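Local coordinates for putative polyprenyl synthetase (Streptomyces coelicolor, PDB 3NF2) that probably catalyses chain elongation of isoprenoid diphosphates, as a magnesium-dependent prenyltransferase of the FPP/GGPP synthase family, at the interface of chains A and B. Residues are numbered along the deposited sequence; one frame, centred on the assembly and turned at random. Chains: chain A/B, Putative polyprenyl synthetase.

Contact 1: the interface of chains A and B. Residues chain A 97, 156, 159-160, 163; chain B 116, 119-120.
B:Leu120 pushes its forked end into the surface of chain A, between helix 139-165 and A:Met97 near the end of helix 77-98, in the mainly helical fold of trans-prenyltransferases of the FPP/GGPP synthase family. Its CG lies anti to the backbone N (chi1 -177°), which swings the two methyls out from helix 115-134 toward the neighbouring chain. The branches take different partners. CD1 of B:Leu120 sits 3.6 Å from the backbone O of A:Ile156 and also touches CG of A:Gln159, 3.7 Å away, the aliphatic stem of an amide side chain whose polar end turns elsewhere. CD2 of B:Leu120 covers the backbone of A:Ala160, 3.8 Å from its CA, where a small residue lets the methyl come close to the helix. From the next turn A:Ile163 meets the leucine tip to tip, its CD1 3.8 Å from CD2 of B:Leu120, while A:Ile156 lies alongside, pointing the other way.

A:Met97 closes the other flank, its side chain crossing that of B:Leu120 at about a right angle. The thioether lies over the start of helix 115-134: SD of A:Met97 is 3.3 Å from the carbonyl O of B:Ala116, and its CG rests 3.8 Å from that alanine's CA. A bend at the last torsion (chi3 -97°) turns the methyl CE of A:Met97 toward B:Ile119, whose CG2 it meets at 4.0 Å with the two side chains antiparallel. An unbranched, flexible methionine can follow the helix surface, and the small B:Ala116 lets the sulfur approach its backbone.

Contact 2: the interface of chains A and B. Residues chain A 31, 120, 123-124; chain B 156-157, 159-160.
Helices 115-134 and 31-38 of chain A receive helix 139-165 of chain B, whose B:Ile156 reaches across between them. The beta-branch of this isoleucine lets its two arms go to different parts of chain A. With CG1 beside the backbone N (chi1 -68°), the longer arm runs to A:Asp123, where CD1 of B:Ile156 lies 3.5 Å from the backbone O and 4.0 Å from CB; the contact uses the backbone and the root of the aspartate, not its carboxylate. The short branch CG2 of B:Ile156 points elsewhere, meeting CB of A:Ala124 at 3.8 Å and SD of A:Met31 at 3.7 Å. Alanine is small enough to admit the methyl next to the helix backbone.

A:Met31 comes across B:Ile156 at about a right angle. Its chain bends at chi3 (-72°), which takes CE of A:Met31 to 3.6 Å from OD2, a carboxylate oxygen of B:Asp157, while SD of A:Met31 also lies 4.0 Å from CB of B:Ala160. The methyl of B:Ala160, the sulfur and CD2 of A:Leu120 meet as a three-way cluster. Sulfur is large and polarisable, well matched to such varied neighbours. Interlocked in this way, the apolar side chains probably help hold the two subunits together as a dimer and steady the helices that surround each active site.

Contact 3: the interface of chains A and B. Residues chain A 127, 130-131, 134; chain B 146, 149, 152-153.
OE2 of A:Glu131, a carboxylate oxygen, accepts a hydrogen bond from NE of B:Arg153 at 2.9 Å, and the pair also forms a salt bridge. It lies where helix 115-134 of chain A packs on helix 139-165 of chain B in the subunit interface, and probably adds to holding the dimer. The bond is bent, 134° at the hydrogen. It uses the anti side of the carboxylate, and the oxygen stands off the guanidinium plane, with the two flat groups 75° apart. The pair meets through NE, without the parallel two-pronged pairing. Bends at chi2 and chi3 of B:Arg153 help bring NE to the acid, and its stem still packs on chain A, CG lying 3.7 Å from CB of A:Ala127.

Beside this pair B:Thr149 inserts its methyl between two turns of helix 115-134. CG2 of B:Thr149 stands anti to the backbone N and comes 3.3 Å from the carbonyl O of A:Ala127 and 3.9 Å from CA of A:Glu131. A beta-branched threonine suits the spot because its other branch faces a different way: OG1 of B:Thr149 lies 3.5 Å from the methyl CD1 of A:Leu134. Behind it, within chain B, B:Ser152 OG donates a 2.8 Å hydrogen bond to the backbone O of B:Thr149, which gives the hydroxyl a local partner beside A:Ala127.

At the end of helix 115-134 the long aliphatic stem of B:Arg146 lies along A:Leu134. Its guanidinium might add a weak electrostatic pull on A:Glu131, and CD of B:Arg146 sits 3.3 Å from the carbonyl O of A:Leu134.

Contact 1: the interface of chains A and B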
ATOM      1  N   MET A  97       0.515  12.203  -4.928  1.00 50.39           N
ATOM      2  CA  MET A  97      -0.888  12.543  -5.138  1.00 48.32           C
ATOM      3  C   MET A  97      -1.119  14.059  -5.119  1.00 51.87           C
ATOM      4  O   MET A  97      -1.942  14.571  -5.871  1.00 55.03           O
ATOM      5  CB  MET A  97      -1.767  11.863  -4.079  1.00 48.05           C
ATOM      6  CG  MET A  97      -1.953  10.366  -4.280  1.00 42.52           C
ATOM      7  SD  MET A  97      -3.154   9.640  -3.156  1.00 33.23           S
ATOM      8  CE  MET A  97      -2.103   9.010  -1.879  1.00 33.16           C
ATOM      9  N   ILE A 156      -5.506   6.734   4.982  1.00 43.45           N
ATOM     10  CA  ILE A 156      -5.997   6.635   3.605  1.00 41.08           C
ATOM     11  C   ILE A 156      -7.316   7.411   3.479  1.00 40.02           C
ATOM     12  O   ILE A 156      -7.483   8.200   2.533  1.00 38.70           O
ATOM     13  CB  ILE A 156      -6.133   5.150   3.151  1.00 43.74           C
ATOM     14  CG1 ILE A 156      -4.752   4.495   3.038  1.00 30.77           C
ATOM     15  CG2 ILE A 156      -6.851   5.048   1.825  1.00 39.30           C
ATOM     16  CD1 ILE A 156      -4.778   2.986   3.245  1.00 30.60           C
ATOM     17  N   GLN A 159      -6.635  11.188   3.520  1.00 28.98           N
ATOM     18  CA  GLN A 159      -6.195  11.556   2.185  1.00 34.95           C
ATOM     19  C   GLN A 159      -7.335  11.584   1.150  1.00 36.71           C
ATOM     20  O   GLN A 159      -7.367  12.477   0.301  1.00 39.43           O
ATOM     21  CB  GLN A 159      -5.047  10.637   1.739  1.00 32.01           C
ATOM     22  CG  GLN A 159      -4.425  11.010   0.403  1.00 39.50           C
ATOM     23  CD  GLN A 159      -3.789  12.389   0.397  1.00 45.62           C
ATOM     24  OE1 GLN A 159      -3.475  12.950   1.451  1.00 42.69           O
ATOM     25  NE2 GLN A 159      -3.588  12.940  -0.801  1.00 40.48           N
ATOM     26  N   ALA A 160      -8.270  10.633   1.235  1.00 36.62           N
ATOM     27  CA  ALA A 160      -9.478  10.655   0.394  1.00 36.93           C
ATOM     28  C   ALA A 160     -10.294  11.911   0.647  1.00 44.01           C
ATOM     29  O   ALA A 160     -10.768  12.558  -0.295  1.00 44.14           O
ATOM     30  CB  ALA A 160     -10.348   9.409   0.629  1.00 32.96           C
ATOM     31  N   ILE A 163      -8.381  14.945  -0.981  1.00 53.12           N
ATOM     32  CA  ILE A 163      -8.713  14.945  -2.410  1.00 54.54           C
ATOM     33  C   ILE A 163     -10.179  15.365  -2.689  1.00 53.60           C
ATOM     34  O   ILE A 163     -10.443  16.158  -3.593  1.00 50.20           O
ATOM     35  CB  ILE A 163      -8.383  13.568  -3.059  1.00 52.81           C
ATOM     36  CG1 ILE A 163      -6.891  13.261  -2.918  1.00 55.78           C
ATOM     37  CG2 ILE A 163      -8.786  13.534  -4.536  1.00 52.68           C
ATOM     38  CD1 ILE A 163      -6.517  11.829  -3.245  1.00 60.46           C
TER
ATOM     39  N   ALA B 116      -3.736   9.951  -8.974  1.00 49.07           N
ATOM     40  CA  ALA B 116      -3.904  10.093  -7.519  1.00 43.87           C
ATOM     41  C   ALA B 116      -4.903   9.102  -6.941  1.00 44.01           C
ATOM     42  O   ALA B 116      -4.638   8.465  -5.911  1.00 41.25           O
ATOM     43  CB  ALA B 116      -4.312  11.521  -7.147  1.00 42.45           C
ATOM     44  N   ILE B 119      -3.647   5.413  -6.996  1.00 43.34           N
ATOM     45  CA  ILE B 119      -2.745   5.191  -5.860  1.00 42.14           C
ATOM     46  C   ILE B 119      -3.526   4.997  -4.570  1.00 37.68           C
ATOM     47  O   ILE B 119      -3.245   4.088  -3.796  1.00 45.26           O
ATOM     48  CB  ILE B 119      -1.748   6.359  -5.684  1.00 42.66           C
ATOM     49  CG1 ILE B 119      -0.840   6.458  -6.903  1.00 41.56           C
ATOM     50  CG2 ILE B 119      -0.885   6.160  -4.434  1.00 40.83           C
ATOM     51  CD1 ILE B 119      -0.292   7.856  -7.163  1.00 39.13           C
ATOM     52  N   LEU B 120      -4.525   5.848  -4.377  1.00 40.03           N
ATOM     53  CA  LEU B 120      -5.315   5.902  -3.155  1.00 36.39           C
ATOM     54  C   LEU B 120      -6.164   4.646  -2.970  1.00 37.81           C
ATOM     55  O   LEU B 120      -6.084   3.974  -1.938  1.00 36.77           O
ATOM     56  CB  LEU B 120      -6.209   7.129  -3.216  1.00 33.28           C
ATOM     57  CG  LEU B 120      -7.097   7.488  -2.032  1.00 41.94           C
ATOM     58  CD1 LEU B 120      -6.270   8.063  -0.895  1.00 32.21           C
ATOM     59  CD2 LEU B 120      -8.190   8.460  -2.483  1.00 43.70           C
TER

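Contact 2: the interface of chains A and B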
ATOM      1  N   MET A  31      14.748  -0.365  -4.534  1.00 52.32           N
ATOM      2  CA  MET A  31      13.908   0.130  -3.432  1.00 46.21           C
ATOM      3  C   MET A  31      14.692   0.534  -2.186  1.00 45.81           C
ATOM      4  O   MET A  31      14.300   1.463  -1.498  1.00 46.62           O
ATOM      5  CB  MET A  31      12.801  -0.868  -3.070  1.00 46.51           C
ATOM      6  CG  MET A  31      11.941  -1.309  -4.258  1.00 33.24           C
ATOM      7  SD  MET A  31      10.427  -2.146  -3.769  1.00 30.06           S
ATOM      8  CE  MET A  31      11.112  -3.692  -3.212  1.00 28.87           C
ATOM      9  N   LEU A 120       6.018   2.410  -5.640  1.00 40.03           N
ATOM     10  CA  LEU A 120       6.581   1.101  -5.340  1.00 36.39           C
ATOM     11  C   LEU A 120       7.194   1.053  -3.941  1.00 37.81           C
ATOM     12  O   LEU A 120       6.838   0.199  -3.124  1.00 36.77           O
ATOM     13  CB  LEU A 120       7.640   0.785  -6.383  1.00 33.28           C
ATOM     14  CG  LEU A 120       8.349  -0.563  -6.367  1.00 41.94           C
ATOM     15  CD1 LEU A 120       7.427  -1.661  -6.870  1.00 32.21           C
ATOM     16  CD2 LEU A 120       9.633  -0.479  -7.196  1.00 43.70           C
ATOM     17  N   ASP A 123       4.557   1.338  -1.299  1.00 34.05           N
ATOM     18  CA  ASP A 123       3.955   0.014  -1.061  1.00 36.96           C
ATOM     19  C   ASP A 123       4.854  -0.917  -0.245  1.00 34.49           C
ATOM     20  O   ASP A 123       4.373  -1.682   0.587  1.00 37.80           O
ATOM     21  CB  ASP A 123       3.620  -0.684  -2.381  1.00 32.84           C
ATOM     22  CG  ASP A 123       2.473  -0.033  -3.110  1.00 40.63           C
ATOM     23  OD1 ASP A 123       1.701   0.708  -2.475  1.00 48.10           O
ATOM     24  OD2 ASP A 123       2.334  -0.267  -4.327  1.00 49.26           O
ATOM     25  N   ALA A 124       6.154  -0.864  -0.525  1.00 33.25           N
ATOM     26  CA  ALA A 124       7.111  -1.746   0.095  1.00 38.52           C
ATOM     27  C   ALA A 124       7.238  -1.443   1.579  1.00 38.31           C
ATOM     28  O   ALA A 124       7.338  -2.359   2.379  1.00 40.02           O
ATOM     29  CB  ALA A 124       8.454  -1.627  -0.588  1.00 37.39           C
TER
ATOM     30  N   ILE B 156       5.462  -6.977  -4.687  1.00 43.45           N
ATOM     31  CA  ILE B 156       6.167  -5.694  -4.747  1.00 41.08           C
ATOM     32  C   ILE B 156       7.586  -5.918  -5.289  1.00 40.02           C
ATOM     33  O   ILE B 156       8.028  -5.185  -6.190  1.00 38.70           O
ATOM     34  CB  ILE B 156       6.165  -4.975  -3.364  1.00 43.74           C
ATOM     35  CG1 ILE B 156       4.745  -4.534  -2.991  1.00 30.77           C
ATOM     36  CG2 ILE B 156       7.081  -3.773  -3.371  1.00 39.30           C
ATOM     37  CD1 ILE B 156       4.516  -4.435  -1.488  1.00 30.60           C
ATOM     38  N   ASP B 157       8.258  -6.962  -4.783  1.00 36.25           N
ATOM     39  CA  ASP B 157       9.583  -7.383  -5.274  1.00 38.20           C
ATOM     40  C   ASP B 157       9.566  -7.675  -6.758  1.00 40.11           C
ATOM     41  O   ASP B 157      10.472  -7.257  -7.480  1.00 40.32           O
ATOM     42  CB  ASP B 157      10.090  -8.639  -4.560  1.00 43.65           C
ATOM     43  CG  ASP B 157      10.574  -8.369  -3.148  1.00 51.64           C
ATOM     44  OD1 ASP B 157      10.856  -9.359  -2.431  1.00 51.38           O
ATOM     45  OD2 ASP B 157      10.662  -7.185  -2.754  1.00 47.16           O
ATOM     46  N   GLN B 159       7.461  -6.620  -9.060  1.00 28.98           N
ATOM     47  CA  GLN B 159       7.320  -5.336  -9.728  1.00 34.95           C
ATOM     48  C   GLN B 159       8.615  -4.505  -9.737  1.00 36.71           C
ATOM     49  O   GLN B 159       8.924  -3.866 -10.746  1.00 39.43           O
ATOM     50  CB  GLN B 159       6.147  -4.554  -9.117  1.00 32.01           C
ATOM     51  CG  GLN B 159       5.828  -3.245  -9.821  1.00 39.50           C
ATOM     52  CD  GLN B 159       5.410  -3.425 -11.270  1.00 45.62           C
ATOM     53  OE1 GLN B 159       5.001  -4.514 -11.684  1.00 42.69           O
ATOM     54  NE2 GLN B 159       5.504  -2.346 -12.048  1.00 40.48           N
ATOM     55  N   ALA B 160       9.374  -4.530  -8.637  1.00 36.62           N
ATOM     56  CA  ALA B 160      10.700  -3.894  -8.594  1.00 36.93           C
ATOM     57  C   ALA B 160      11.632  -4.511  -9.623  1.00 44.01           C
ATOM     58  O   ALA B 160      12.352  -3.796 -10.332  1.00 44.14           O
ATOM     59  CB  ALA B 160      11.327  -3.997  -7.193  1.00 32.96           C
TER

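Contact 3: the interface of chains A and B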
ATOM      1  N   ALA A 127       4.043  -2.739   3.345  1.00 37.90           N
ATOM      2  CA  ALA A 127       4.125  -4.189   3.538  1.00 42.09           C
ATOM      3  C   ALA A 127       5.180  -4.580   4.593  1.00 45.02           C
ATOM      4  O   ALA A 127       4.969  -5.520   5.372  1.00 41.18           O
ATOM      5  CB  ALA A 127       4.379  -4.898   2.227  1.00 32.74           C
ATOM      6  N   ASN A 130       3.865  -4.225   8.360  1.00 41.29           N
ATOM      7  CA  ASN A 130       3.098  -5.394   8.769  1.00 48.40           C
ATOM      8  C   ASN A 130       4.001  -6.585   9.066  1.00 50.50           C
ATOM      9  O   ASN A 130       3.733  -7.352   9.988  1.00 54.02           O
ATOM     10  CB  ASN A 130       2.081  -5.772   7.685  1.00 49.14           C
ATOM     11  CG  ASN A 130       0.985  -4.748   7.539  1.00 44.22           C
ATOM     12  OD1 ASN A 130       0.482  -4.221   8.520  1.00 46.22           O
ATOM     13  ND2 ASN A 130       0.601  -4.469   6.308  1.00 60.77           N
ATOM     14  N   GLU A 131       5.072  -6.717   8.284  1.00 51.28           N
ATOM     15  CA  GLU A 131       6.060  -7.773   8.467  1.00 51.94           C
ATOM     16  C   GLU A 131       6.788  -7.610   9.793  1.00 48.43           C
ATOM     17  O   GLU A 131       6.938  -8.570  10.534  1.00 44.57           O
ATOM     18  CB  GLU A 131       7.079  -7.757   7.327  1.00 53.38           C
ATOM     19  CG  GLU A 131       8.020  -8.948   7.293  1.00 60.28           C
ATOM     20  CD  GLU A 131       7.425 -10.136   6.553  1.00 77.70           C
ATOM     21  OE1 GLU A 131       6.620 -10.882   7.159  1.00 78.12           O
ATOM     22  OE2 GLU A 131       7.768 -10.328   5.364  1.00 80.55           O
ATOM     23  N   LEU A 134       4.310  -8.847  12.484  1.00 52.44           N
ATOM     24  CA  LEU A 134       3.886 -10.242  12.354  1.00 51.63           C
ATOM     25  C   LEU A 134       5.041 -11.260  12.439  1.00 55.44           C
ATOM     26  O   LEU A 134       4.801 -12.407  12.828  1.00 53.43           O
ATOM     27  CB  LEU A 134       3.050 -10.447  11.082  1.00 53.69           C
ATOM     28  CG  LEU A 134       1.659  -9.791  11.006  1.00 52.21           C
ATOM     29  CD1 LEU A 134       1.222  -9.567   9.565  1.00 46.84           C
ATOM     30  CD2 LEU A 134       0.595 -10.594  11.747  1.00 55.93           C
TER
ATOM     31  N   ARG B 146       0.137 -12.996   8.190  1.00 45.79           N
ATOM     32  CA  ARG B 146       1.580 -13.220   8.021  1.00 47.40           C
ATOM     33  C   ARG B 146       1.891 -13.777   6.629  1.00 50.89           C
ATOM     34  O   ARG B 146       2.851 -13.355   5.982  1.00 54.19           O
ATOM     35  CB  ARG B 146       2.073 -14.189   9.104  1.00 50.05           C
ATOM     36  CG  ARG B 146       3.506 -14.687   8.980  1.00 50.60           C
ATOM     37  CD  ARG B 146       4.387 -14.072  10.038  1.00 53.55           C
ATOM     38  NE  ARG B 146       5.806 -14.325   9.798  1.00 68.06           N
ATOM     39  CZ  ARG B 146       6.541 -15.224  10.451  1.00 73.71           C
ATOM     40  NH1 ARG B 146       5.995 -15.981  11.397  1.00 74.93           N
ATOM     41  NH2 ARG B 146       7.829 -15.364  10.156  1.00 68.86           N
ATOM     42  N   THR B 149       1.169 -11.102   3.956  1.00 39.58           N
ATOM     43  CA  THR B 149       2.253 -10.126   3.955  1.00 41.31           C
ATOM     44  C   THR B 149       3.463 -10.610   3.149  1.00 41.44           C
ATOM     45  O   THR B 149       4.040  -9.843   2.393  1.00 44.52           O
ATOM     46  CB  THR B 149       2.670  -9.760   5.398  1.00 39.19           C
ATOM     47  OG1 THR B 149       1.506  -9.337   6.119  1.00 42.87           O
ATOM     48  CG2 THR B 149       3.737  -8.625   5.417  1.00 33.35           C
ATOM     49  N   SER B 152       2.566 -10.377  -0.463  1.00 48.22           N
ATOM     50  CA  SER B 152       2.423  -8.998  -0.895  1.00 46.93           C
ATOM     51  C   SER B 152       3.790  -8.357  -1.050  1.00 40.59           C
ATOM     52  O   SER B 152       4.012  -7.630  -2.012  1.00 45.78           O
ATOM     53  CB  SER B 152       1.555  -8.208   0.081  1.00 47.65           C
ATOM     54  OG  SER B 152       2.224  -8.078   1.319  1.00 60.23           O
ATOM     55  N   ARG B 153       4.707  -8.652  -0.124  1.00 42.50           N
ATOM     56  CA  ARG B 153       6.097  -8.163  -0.214  1.00 39.62           C
ATOM     57  C   ARG B 153       6.742  -8.725  -1.471  1.00 42.59           C
ATOM     58  O   ARG B 153       7.527  -8.046  -2.153  1.00 41.54           O
ATOM     59  CB  ARG B 153       6.935  -8.558   1.013  1.00 40.77           C
ATOM     60  CG  ARG B 153       6.431  -8.003   2.355  1.00 45.12           C
ATOM     61  CD  ARG B 153       7.530  -7.502   3.295  1.00 47.55           C
ATOM     62  NE  ARG B 153       8.684  -8.398   3.380  1.00 72.66           N
ATOM     63  CZ  ARG B 153       9.947  -8.033   3.151  1.00 78.83           C
ATOM     64  NH1 ARG B 153      10.242  -6.779   2.827  1.00 73.85           N
ATOM     65  NH2 ARG B 153      10.923  -8.928   3.258  1.00 79.42           N
TER

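Helices 115-134 and 139-165 supply most of all three contacts, each meeting the other chain's copy of its partner. Contact 1 and contact 2 lie about 19 Å apart between the centres of their C-alpha atoms and are related in part by the two-fold: Leu120, Ile156, Gln159 and Ala160 recur with the chains exchanged, Met97 extending one patch and Met31 the other. Contact 3 continues along the helix pair of contact 2, A 115-134 with B 139-165, about 13 Å from contact 2 and 22 Å from contact 1 by the same measure, and adds a charged pair to the apolar contacts described. These patches and their symmetry twins are consistent with a stable dimer.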